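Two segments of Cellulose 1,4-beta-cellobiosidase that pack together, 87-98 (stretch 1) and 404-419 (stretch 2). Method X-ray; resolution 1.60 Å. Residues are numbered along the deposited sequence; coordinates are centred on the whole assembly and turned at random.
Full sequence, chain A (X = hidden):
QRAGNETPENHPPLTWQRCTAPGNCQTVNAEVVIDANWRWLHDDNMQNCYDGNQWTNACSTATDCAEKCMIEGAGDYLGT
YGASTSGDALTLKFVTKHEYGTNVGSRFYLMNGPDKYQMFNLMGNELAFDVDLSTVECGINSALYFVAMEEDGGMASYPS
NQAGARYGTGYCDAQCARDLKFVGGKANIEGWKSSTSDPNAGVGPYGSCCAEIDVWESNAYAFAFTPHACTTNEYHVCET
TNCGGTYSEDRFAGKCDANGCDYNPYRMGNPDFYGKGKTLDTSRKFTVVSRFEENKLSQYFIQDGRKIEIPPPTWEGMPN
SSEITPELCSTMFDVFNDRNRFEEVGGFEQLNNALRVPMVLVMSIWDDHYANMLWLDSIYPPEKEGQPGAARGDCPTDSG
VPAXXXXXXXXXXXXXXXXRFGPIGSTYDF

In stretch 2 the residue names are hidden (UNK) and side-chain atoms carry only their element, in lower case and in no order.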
ATOM      1  N   GLY A  87     -15.129 -11.882 -11.015  1.00 24.96           N
ATOM      2  CA  GLY A  87     -15.079 -12.978 -10.055  1.00 28.87           C
ATOM      3  C   GLY A  87     -14.230 -12.660  -8.845  1.00 25.86           C
ATOM      4  O   GLY A  87     -14.544 -11.771  -8.047  1.00 15.51           O
ATOM      5  N   ASP A  88     -13.123 -13.386  -8.689  1.00 24.60           N
ATOM      6  CA  ASP A  88     -12.274 -13.098  -7.531  1.00 30.22           C
ATOM      7  C   ASP A  88     -11.235 -12.034  -7.893  1.00 37.01           C
ATOM      8  O   ASP A  88     -10.816 -11.276  -7.015  1.00 44.61           O
ATOM      9  CB  ASP A  88     -11.621 -14.371  -7.008  1.00 26.79           C
ATOM     10  CG  ASP A  88     -10.653 -15.024  -7.966  1.00 38.60           C
ATOM     11  OD1 ASP A  88     -10.820 -14.882  -9.195  1.00 23.21           O
ATOM     12  OD2 ASP A  88      -9.701 -15.692  -7.499  1.00 65.65           O
ATOM     13  N   ALA A  89     -10.861 -11.988  -9.158  1.00 24.93           N
ATOM     14  CA  ALA A  89      -9.760 -11.241  -9.728  1.00 33.90           C
ATOM     15  C   ALA A  89      -9.910  -9.732  -9.858  1.00 41.91           C
ATOM     16  O   ALA A  89     -10.685  -9.250 -10.693  1.00 55.72           O
ATOM     17  CB  ALA A  89      -9.511 -11.786 -11.145  1.00 13.00           C
ATOM     18  N   LEU A  90      -9.147  -8.954  -9.085  1.00 38.91           N
ATOM     19  CA  LEU A  90      -9.077  -7.514  -9.306  1.00 30.39           C
ATOM     20  C   LEU A  90      -7.910  -7.191 -10.246  1.00 30.84           C
ATOM     21  O   LEU A  90      -6.783  -7.625 -10.033  1.00 48.80           O
ATOM     22  CB  LEU A  90      -8.910  -6.676  -8.039  1.00 30.94           C
ATOM     23  CG  LEU A  90      -8.749  -5.164  -8.227  1.00 33.62           C
ATOM     24  CD1 LEU A  90      -9.726  -4.620  -9.264  1.00 54.87           C
ATOM     25  CD2 LEU A  90      -8.939  -4.390  -6.928  1.00 17.06           C
ATOM     26  N   THR A  91      -8.252  -6.413 -11.258  1.00 26.53           N
ATOM     27  CA  THR A  91      -7.303  -5.879 -12.231  1.00 18.81           C
ATOM     28  C   THR A  91      -7.040  -4.425 -11.885  1.00 16.23           C
ATOM     29  O   THR A  91      -7.842  -3.813 -11.169  1.00 22.33           O
ATOM     30  CB  THR A  91      -7.859  -6.064 -13.650  1.00 14.59           C
ATOM     31  OG1 THR A  91      -7.740  -7.460 -13.977  1.00 49.20           O
ATOM     32  CG2 THR A  91      -7.061  -5.305 -14.695  1.00 26.46           C
ATOM     33  N   LEU A  92      -5.933  -3.861 -12.331  1.00 13.04           N
ATOM     34  CA  LEU A  92      -5.645  -2.449 -12.078  1.00 32.11           C
ATOM     35  C   LEU A  92      -4.735  -1.963 -13.211  1.00 34.67           C
ATOM     36  O   LEU A  92      -3.632  -2.492 -13.312  1.00 25.04           O
ATOM     37  CB  LEU A  92      -5.002  -2.236 -10.716  1.00 32.26           C
ATOM     38  CG  LEU A  92      -5.860  -1.959  -9.491  1.00 34.61           C
ATOM     39  CD1 LEU A  92      -4.998  -1.709  -8.256  1.00 14.57           C
ATOM     40  CD2 LEU A  92      -6.794  -0.772  -9.696  1.00 23.91           C
ATOM     41  N   LYS A  93      -5.194  -1.031 -14.025  1.00 35.97           N
ATOM     42  CA  LYS A  93      -4.468  -0.457 -15.147  1.00 24.04           C
ATOM     43  C   LYS A  93      -3.705   0.791 -14.686  1.00 38.91           C
ATOM     44  O   LYS A  93      -4.326   1.768 -14.268  1.00 50.11           O
ATOM     45  CB  LYS A  93      -5.413  -0.079 -16.281  1.00 13.62           C
ATOM     46  CG  LYS A  93      -5.698  -1.105 -17.360  1.00 17.22           C
ATOM     47  CD  LYS A  93      -7.171  -1.007 -17.767  1.00 25.54           C
ATOM     48  CE  LYS A  93      -7.401  -1.052 -19.265  1.00 29.28           C
ATOM     49  NZ  LYS A  93      -8.719  -0.469 -19.644  1.00 19.33           N
ATOM     50  N   PHE A  94      -2.387   0.747 -14.768  1.00 43.02           N
ATOM     51  CA  PHE A  94      -1.472   1.788 -14.339  1.00 42.34           C
ATOM     52  C   PHE A  94      -1.946   3.176 -14.762  1.00 34.77           C
ATOM     53  O   PHE A  94      -2.447   3.925 -13.934  1.00 23.14           O
ATOM     54  CB  PHE A  94      -0.070   1.576 -14.914  1.00 40.99           C
ATOM     55  CG  PHE A  94       0.961   2.592 -14.446  1.00 29.82           C
ATOM     56  CD1 PHE A  94       0.939   3.115 -13.167  1.00 28.81           C
ATOM     57  CD2 PHE A  94       1.955   3.002 -15.321  1.00 15.25           C
ATOM     58  CE1 PHE A  94       1.889   4.025 -12.746  1.00 11.79           C
ATOM     59  CE2 PHE A  94       2.914   3.911 -14.906  1.00 30.62           C
ATOM     60  CZ  PHE A  94       2.888   4.417 -13.620  1.00 28.78           C
ATOM     61  N   VAL A  95      -1.748   3.464 -16.047  1.00 29.76           N
ATOM     62  CA  VAL A  95      -2.205   4.738 -16.583  1.00 26.91           C
ATOM     63  C   VAL A  95      -3.528   4.549 -17.305  1.00 33.20           C
ATOM     64  O   VAL A  95      -3.722   3.657 -18.130  1.00 32.98           O
ATOM     65  CB  VAL A  95      -1.219   5.387 -17.570  1.00 27.55           C
ATOM     66  CG1 VAL A  95      -1.794   6.699 -18.086  1.00 41.91           C
ATOM     67  CG2 VAL A  95       0.133   5.610 -16.913  1.00 16.64           C
ATOM     68  N   THR A  96      -4.491   5.420 -16.992  1.00 26.05           N
ATOM     69  CA  THR A  96      -5.701   5.233 -17.818  1.00 31.34           C
ATOM     70  C   THR A  96      -5.923   6.516 -18.607  1.00 27.96           C
ATOM     71  O   THR A  96      -5.844   7.603 -18.038  1.00 17.95           O
ATOM     72  CB  THR A  96      -6.882   4.790 -16.956  1.00 26.37           C
ATOM     73  OG1 THR A  96      -6.488   4.686 -15.577  1.00 34.82           O
ATOM     74  CG2 THR A  96      -7.303   3.380 -17.358  1.00 12.31           C
ATOM     75  N   LYS A  97      -6.159   6.333 -19.907  1.00 23.60           N
ATOM     76  CA  LYS A  97      -6.532   7.419 -20.802  1.00 19.23           C
ATOM     77  C   LYS A  97      -8.030   7.313 -21.106  1.00 18.77           C
ATOM     78  O   LYS A  97      -8.462   6.278 -21.628  1.00 35.19           O
ATOM     79  CB  LYS A  97      -5.692   7.380 -22.083  1.00 19.62           C
ATOM     80  CG  LYS A  97      -4.192   7.467 -21.833  1.00 27.36           C
ATOM     81  CD  LYS A  97      -3.392   6.584 -22.775  1.00 29.61           C
ATOM     82  CE  LYS A  97      -1.902   6.618 -22.483  1.00 30.89           C
ATOM     83  NZ  LYS A  97      -1.547   7.396 -21.266  1.00 24.17           N
ATOM     84  N   HIS A  98      -8.778   8.343 -20.766  1.00 10.17           N
ATOM     85  CA  HIS A  98     -10.211   8.488 -20.938  1.00 20.72           C
ATOM     86  C   HIS A  98     -10.557   9.838 -21.563  1.00 18.11           C
ATOM     87  O   HIS A  98      -9.725  10.749 -21.530  1.00 33.79           O
ATOM     88  CB  HIS A  98     -10.971   8.339 -19.622  1.00 26.50           C
ATOM     89  CG  HIS A  98     -10.716   9.205 -18.441  1.00 18.54           C
ATOM     90  ND1 HIS A  98      -9.561   9.165 -17.695  1.00 23.81           N
ATOM     91  CD2 HIS A  98     -11.478  10.140 -17.822  1.00 18.51           C
ATOM     92  CE1 HIS A  98      -9.619  10.033 -16.698  1.00  7.58           C
ATOM     93  NE2 HIS A  98     -10.791  10.654 -16.747  1.00 12.39           N
ATOM     94  N   UNK A 404       7.968   9.271 -17.654  1.00 20.87           N
ATOM     95  CA  UNK A 404       8.641   8.416 -18.624  1.00 30.25           C
ATOM     96  C   UNK A 404       8.110   6.990 -18.601  1.00 37.84           C
ATOM     97  O   UNK A 404       7.905   6.409 -19.667  1.00 32.12           O
ATOM     98  c   UNK A 404      11.665  10.311 -17.604  1.00 17.62           C
ATOM     99  o   UNK A 404      11.206  11.207 -16.865  1.00 26.83           O
ATOM    100  o   UNK A 404      12.821   9.854 -17.474  1.00 38.38           O
ATOM    101  c   UNK A 404      10.155   8.425 -18.380  1.00 31.37           C
ATOM    102  c   UNK A 404      10.799   9.762 -18.717  1.00 29.76           C
ATOM    103  N   UNK A 405       7.892   6.418 -17.421  1.00 36.69           N
ATOM    104  CA  UNK A 405       7.300   5.083 -17.329  1.00 29.19           C
ATOM    105  C   UNK A 405       5.830   5.120 -17.746  1.00 19.86           C
ATOM    106  O   UNK A 405       5.262   4.133 -18.208  1.00 21.20           O
ATOM    107  c   UNK A 405       6.495   5.327 -14.964  1.00 33.90           C
ATOM    108  c   UNK A 405       7.000   3.055 -15.870  1.00 39.75           C
ATOM    109  c   UNK A 405       7.391   4.522 -15.899  1.00 21.92           C
ATOM    110  N   UNK A 406       5.231   6.287 -17.558  1.00 18.33           N
ATOM    111  CA  UNK A 406       3.803   6.511 -17.689  1.00 24.89           C
ATOM    112  C   UNK A 406       3.330   6.484 -19.129  1.00 29.37           C
ATOM    113  O   UNK A 406       2.210   6.081 -19.427  1.00 40.36           O
ATOM    114  c   UNK A 406       3.139   9.124 -14.905  1.00 11.67           C
ATOM    115  c   UNK A 406       3.472   7.756 -15.496  1.00 19.59           C
ATOM    116  o   UNK A 406       3.635   9.430 -13.811  1.00 15.51           O
ATOM    117  c   UNK A 406       3.461   7.855 -17.030  1.00 31.07           C
ATOM    118  o   UNK A 406       2.380   9.833 -15.596  1.00 22.50           O
ATOM    119  N   UNK A 407       4.191   6.916 -20.045  1.00 32.84           N
ATOM    120  CA  UNK A 407       3.847   6.798 -21.460  1.00 34.34           C
ATOM    121  C   UNK A 407       4.769   5.775 -22.119  1.00 35.54           C
ATOM    122  O   UNK A 407       4.787   5.628 -23.342  1.00 47.55           O
ATOM    123  c   UNK A 407       3.910   8.147 -22.144  1.00 49.85           C
ATOM    124  N   UNK A 408       5.539   5.060 -21.294  1.00 28.39           N
ATOM    125  CA  UNK A 408       6.425   4.029 -21.844  1.00 23.11           C
ATOM    126  C   UNK A 408       5.761   2.652 -21.746  1.00 17.27           C
ATOM    127  O   UNK A 408       6.022   1.753 -22.539  1.00 19.14           O
ATOM    128  o   UNK A 408      10.479   1.936 -22.339  1.00 35.78           O
ATOM    129  c   UNK A 408       7.785   4.046 -21.156  1.00 13.13           C
ATOM    130  c   UNK A 408       8.512   2.707 -21.206  1.00 25.53           C
ATOM    131  c   UNK A 408       9.925   2.851 -21.723  1.00 26.22           C
ATOM    132  n   UNK A 408      10.513   4.018 -21.484  1.00 33.01           N
ATOM    133  N   UNK A 409       4.886   2.530 -20.761  1.00 21.74           N
ATOM    134  CA  UNK A 409       4.065   1.357 -20.528  1.00 13.66           C
ATOM    135  C   UNK A 409       2.813   1.763 -19.771  1.00 21.78           C
ATOM    136  O   UNK A 409       2.742   1.611 -18.554  1.00 43.97           O
ATOM    137  c   UNK A 409       5.921  -0.415 -20.471  1.00 44.24           C
ATOM    138  c   UNK A 409       5.687  -0.983 -21.708  1.00 45.01           C
ATOM    139  c   UNK A 409       7.183  -0.511 -19.907  1.00 43.43           C
ATOM    140  c   UNK A 409       7.959  -1.731 -21.796  1.00 46.66           C
ATOM    141  c   UNK A 409       4.811   0.302 -19.722  1.00 32.34           C
ATOM    142  c   UNK A 409       8.208  -1.166 -20.558  1.00 42.41           C
ATOM    143  c   UNK A 409       6.706  -1.639 -22.372  1.00 46.00           C
ATOM    144  N   UNK A 410       1.822   2.268 -20.487  1.00 42.90           N
ATOM    145  CA  UNK A 410       0.615   2.777 -19.822  1.00 46.47           C
ATOM    146  C   UNK A 410      -0.234   1.614 -19.326  1.00 38.98           C
ATOM    147  O   UNK A 410      -0.908   1.654 -18.300  1.00 34.37           O
ATOM    148  c   UNK A 410      -0.110   3.506 -20.953  1.00 44.62           C
ATOM    149  c   UNK A 410       0.288   2.735 -22.174  1.00 41.22           C
ATOM    150  c   UNK A 410       1.734   2.368 -21.952  1.00 46.57           C
ATOM    151  N   UNK A 411      -0.144   0.556 -20.132  1.00 29.56           N
ATOM    152  CA  UNK A 411      -0.990  -0.622 -19.969  1.00 13.54           C
ATOM    153  C   UNK A 411      -0.460  -1.508 -18.845  1.00 22.10           C
ATOM    154  O   UNK A 411      -1.027  -2.569 -18.583  1.00 36.37           O
ATOM    155  c   UNK A 411      -0.116  -0.991 -22.344  1.00 37.63           C
ATOM    156  c   UNK A 411      -1.120  -1.375 -21.282  1.00 11.99           C
ATOM    157  o   UNK A 411      -0.483  -1.037 -23.542  1.00 39.59           O
ATOM    158  o   UNK A 411       1.031  -0.642 -21.983  1.00 55.19           O
ATOM    159  N   UNK A 412       0.606  -1.032 -18.212  1.00 23.51           N
ATOM    160  CA  UNK A 412       1.092  -1.595 -16.962  1.00 30.02           C
ATOM    161  C   UNK A 412      -0.130  -1.775 -16.059  1.00 36.01           C
ATOM    162  O   UNK A 412      -0.990  -0.902 -16.007  1.00 26.50           O
ATOM    163  c   UNK A 412       2.152  -0.745 -16.302  1.00 20.84           C
ATOM    164  N   UNK A 413      -0.170  -2.933 -15.422  1.00 36.92           N
ATOM    165  CA  UNK A 413      -1.331  -3.336 -14.650  1.00 36.30           C
ATOM    166  C   UNK A 413      -0.986  -4.540 -13.781  1.00 27.71           C
ATOM    167  O   UNK A 413      -0.078  -5.293 -14.135  1.00 33.07           O
ATOM    168  n   UNK A 413      -3.822  -6.765 -17.253  1.00 12.29           N
ATOM    169  o   UNK A 413      -4.757  -4.782 -16.765  1.00 38.17           O
ATOM    170  c   UNK A 413      -3.785  -5.537 -16.738  1.00 38.69           C
ATOM    171  c   UNK A 413      -2.499  -3.670 -15.584  1.00 39.80           C
ATOM    172  c   UNK A 413      -2.481  -5.100 -16.104  1.00 39.60           C
ATOM    173  N   UNK A 414      -1.692  -4.725 -12.673  1.00 23.66           N
ATOM    174  CA  UNK A 414      -1.499  -5.930 -11.882  1.00 29.14           C
ATOM    175  C   UNK A 414      -2.789  -6.759 -11.838  1.00 30.36           C
ATOM    176  O   UNK A 414      -3.890  -6.222 -11.784  1.00 40.36           O
ATOM    177  c   UNK A 414      -2.281  -5.053  -9.698  1.00 33.50           C
ATOM    178  c   UNK A 414      -1.095  -5.666 -10.424  1.00 32.83           C
ATOM    179  c   UNK A 414      -0.626  -6.953  -9.765  1.00 14.50           C
ATOM    180  N   UNK A 415      -2.565  -8.059 -11.854  1.00 32.33           N
ATOM    181  CA  UNK A 415      -3.560  -9.100 -11.732  1.00 28.95           C
ATOM    182  C   UNK A 415      -3.587  -9.671 -10.316  1.00 34.96           C
ATOM    183  O   UNK A 415      -2.805 -10.579 -10.030  1.00 41.00           O
ATOM    184  c   UNK A 415      -4.433 -11.191 -12.838  1.00 21.38           C
ATOM    185  c   UNK A 415      -3.252 -10.249 -12.706  1.00 23.71           C
ATOM    186  c   UNK A 415      -2.847  -9.686 -14.063  1.00 41.72           C
ATOM    187  N   UNK A 416      -4.468  -9.136  -9.483  1.00 29.19           N
ATOM    188  CA  UNK A 416      -4.701  -9.641  -8.135  1.00 19.80           C
ATOM    189  C   UNK A 416      -5.811 -10.688  -8.153  1.00 32.95           C
ATOM    190  O   UNK A 416      -6.789 -10.577  -8.905  1.00 28.04           O
ATOM    191  c   UNK A 416      -2.360  -6.012  -6.505  1.00 32.09           C
ATOM    192  c   UNK A 416      -0.601  -7.962  -5.721  1.00 32.17           C
ATOM    193  c   UNK A 416      -5.081  -8.506  -7.198  1.00 22.07           C
ATOM    194  c   UNK A 416      -0.214  -6.617  -5.716  1.00 36.32           C
ATOM    195  c   UNK A 416      -1.081  -5.629  -6.104  1.00 32.84           C
ATOM    196  n   UNK A 416      -3.407  -5.241  -6.931  1.00 31.70           N
ATOM    197  c   UNK A 416      -2.784  -7.355  -6.523  1.00 23.47           C
ATOM    198  c   UNK A 416      -1.871  -8.335  -6.119  1.00 29.59           C
ATOM    199  c   UNK A 416      -4.469  -6.057  -7.219  1.00 30.09           C
ATOM    200  c   UNK A 416      -4.142  -7.368  -6.988  1.00 26.46           C
ATOM    201  N   UNK A 417      -5.741 -11.737  -7.333  1.00 33.66           N
ATOM    202  CA  UNK A 417      -6.847 -12.696  -7.385  1.00 30.11           C
ATOM    203  C   UNK A 417      -6.735 -13.756  -6.295  1.00 23.33           C
ATOM    204  O   UNK A 417      -5.729 -13.822  -5.595  1.00 25.91           O
ATOM    205  o   UNK A 417      -5.683 -14.094  -8.976  1.00 26.08           O
ATOM    206  c   UNK A 417      -6.901 -13.391  -8.751  1.00 23.27           C
ATOM    207  N   UNK A 418      -7.785 -14.556  -6.205  1.00 31.40           N
ATOM    208  CA  UNK A 418      -7.887 -15.688  -5.298  1.00 25.62           C
ATOM    209  C   UNK A 418      -7.370 -15.340  -3.913  1.00 25.09           C
ATOM    210  O   UNK A 418      -6.530 -16.038  -3.353  1.00 29.36           O
ATOM    211  o   UNK A 418      -7.726 -18.138  -3.955  1.00 33.81           O
ATOM    212  c   UNK A 418      -7.193 -18.142  -5.066  1.00 26.09           C
ATOM    213  c   UNK A 418      -7.130 -16.880  -5.894  1.00 22.38           C
ATOM    214  n   UNK A 418      -6.641 -19.227  -5.594  1.00 24.17           N
ATOM    215  N   UNK A 419      -7.869 -14.257  -3.315  1.00 21.95           N
ATOM    216  CA  UNK A 419      -7.420 -13.921  -1.972  1.00 21.90           C
ATOM    217  C   UNK A 419      -8.059 -14.830  -0.927  1.00 22.97           C
ATOM    218  O   UNK A 419      -9.277 -14.818  -0.745  1.00 38.42           O
ATOM    219  c   UNK A 419      -6.957 -11.447  -2.456  1.00  8.65           C
ATOM    220  c   UNK A 419      -7.722 -12.459  -1.595  1.00 12.79           C
ATOM    221  c   UNK A 419      -7.481 -12.237  -0.116  1.00 13.47           C
ATOM    222  c   UNK A 419      -7.750 -10.184  -2.723  1.00 18.27           C
TER
HETATM  223  O   HOH W   1      -9.995 -12.856  -4.470  1.00 14.72           O

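Position 404 carries three side-chain carbons, the third bearing two oxygens, and touches nothing on stretch 1: it is E404, an exposed acid. At 405 one carbon carries two more; one of these lies 3.9 Å from F94 CE2, at the edge of the phenylalanine ring. This is V405, a compact branched residue suited to a buried apolar place.

Position 406 repeats the pattern of three carbons and two oxygens, so it is E406. Its methylene carbon CG lies 3.9 Å from F94 CZ, while its backbone O, 3.3 Å from V95 CG2, finds no polar partner. A single carbon marks 407 as A407, exposed and without contact. At 408 three carbons end in one oxygen and one nitrogen: Q408, also out of reach.

Position 409 has one carbon followed by a six-carbon ring, hence F409. Its ring leads away from stretch 1, but its backbone O sits 3.6 Å from F94 CD2. At 410 three carbons close a ring onto the backbone N, which defines P410. Its CB lies 4.0 Å from V95 CB and 3.9 Å from K97 CE. With phi at -74°, proline fits the second position of the type I turn from F409 to position 412, and it still offers its O to V95 N at 3.0 Å.

Position 411 has two carbons, the second with two oxygens: D411, pointing away at the exposed turn. The lone carbon of 412 is 3.5 Å from F94 CB; this is A412, small enough for a buried, crowded spot.

At 413 three carbons end in one oxygen and one nitrogen, giving Q413. Its CB lies 3.8 Å from K93 CA and its OE1 3.1 Å from T91 CG2, so the flexible chain lies along the partly exposed face it shares with T91 and K93. The forked three-carbon side chain of 414 is V414, whose CG1 is 4.0 Å from L92 CB on the buried face. Another such fork at 415 is V415, on the T91 face; beta-branching suits both to extended backbone.

Position 416 holds one carbon and fused rings with eight carbons and one nitrogen: W416. Its CB is 4.3 Å from L90 CB, and L92 CD1 meets the edge of its broad ring, which helps fill the buried side. One carbon and one oxygen at 417 make S417, whose small CB fits 3.7 Å from A89 CA.

Position 418 has two carbons, the second with one oxygen and one nitrogen; its CB lies 3.3 Å from D88 OD2, though CA-to-CB points away overall. This is N418, whose positive phi of 43° asparagine tolerates well. Four carbons forked at the first identify 419 as I419, buried, whose N donates to a water that donates to D88 O.

The contact is chiefly antiparallel strand pairing. W416 N donates to L90 O at 2.8 Å and V414 N to L92 O at 3.0 Å; past this pairing, V95 N, starting the next strand, donates to P410 O in the turn, and F94 packs against V405, E406 and the turn.

Stretch 2 (404-419) EVEAQFPDAQVVWSNI
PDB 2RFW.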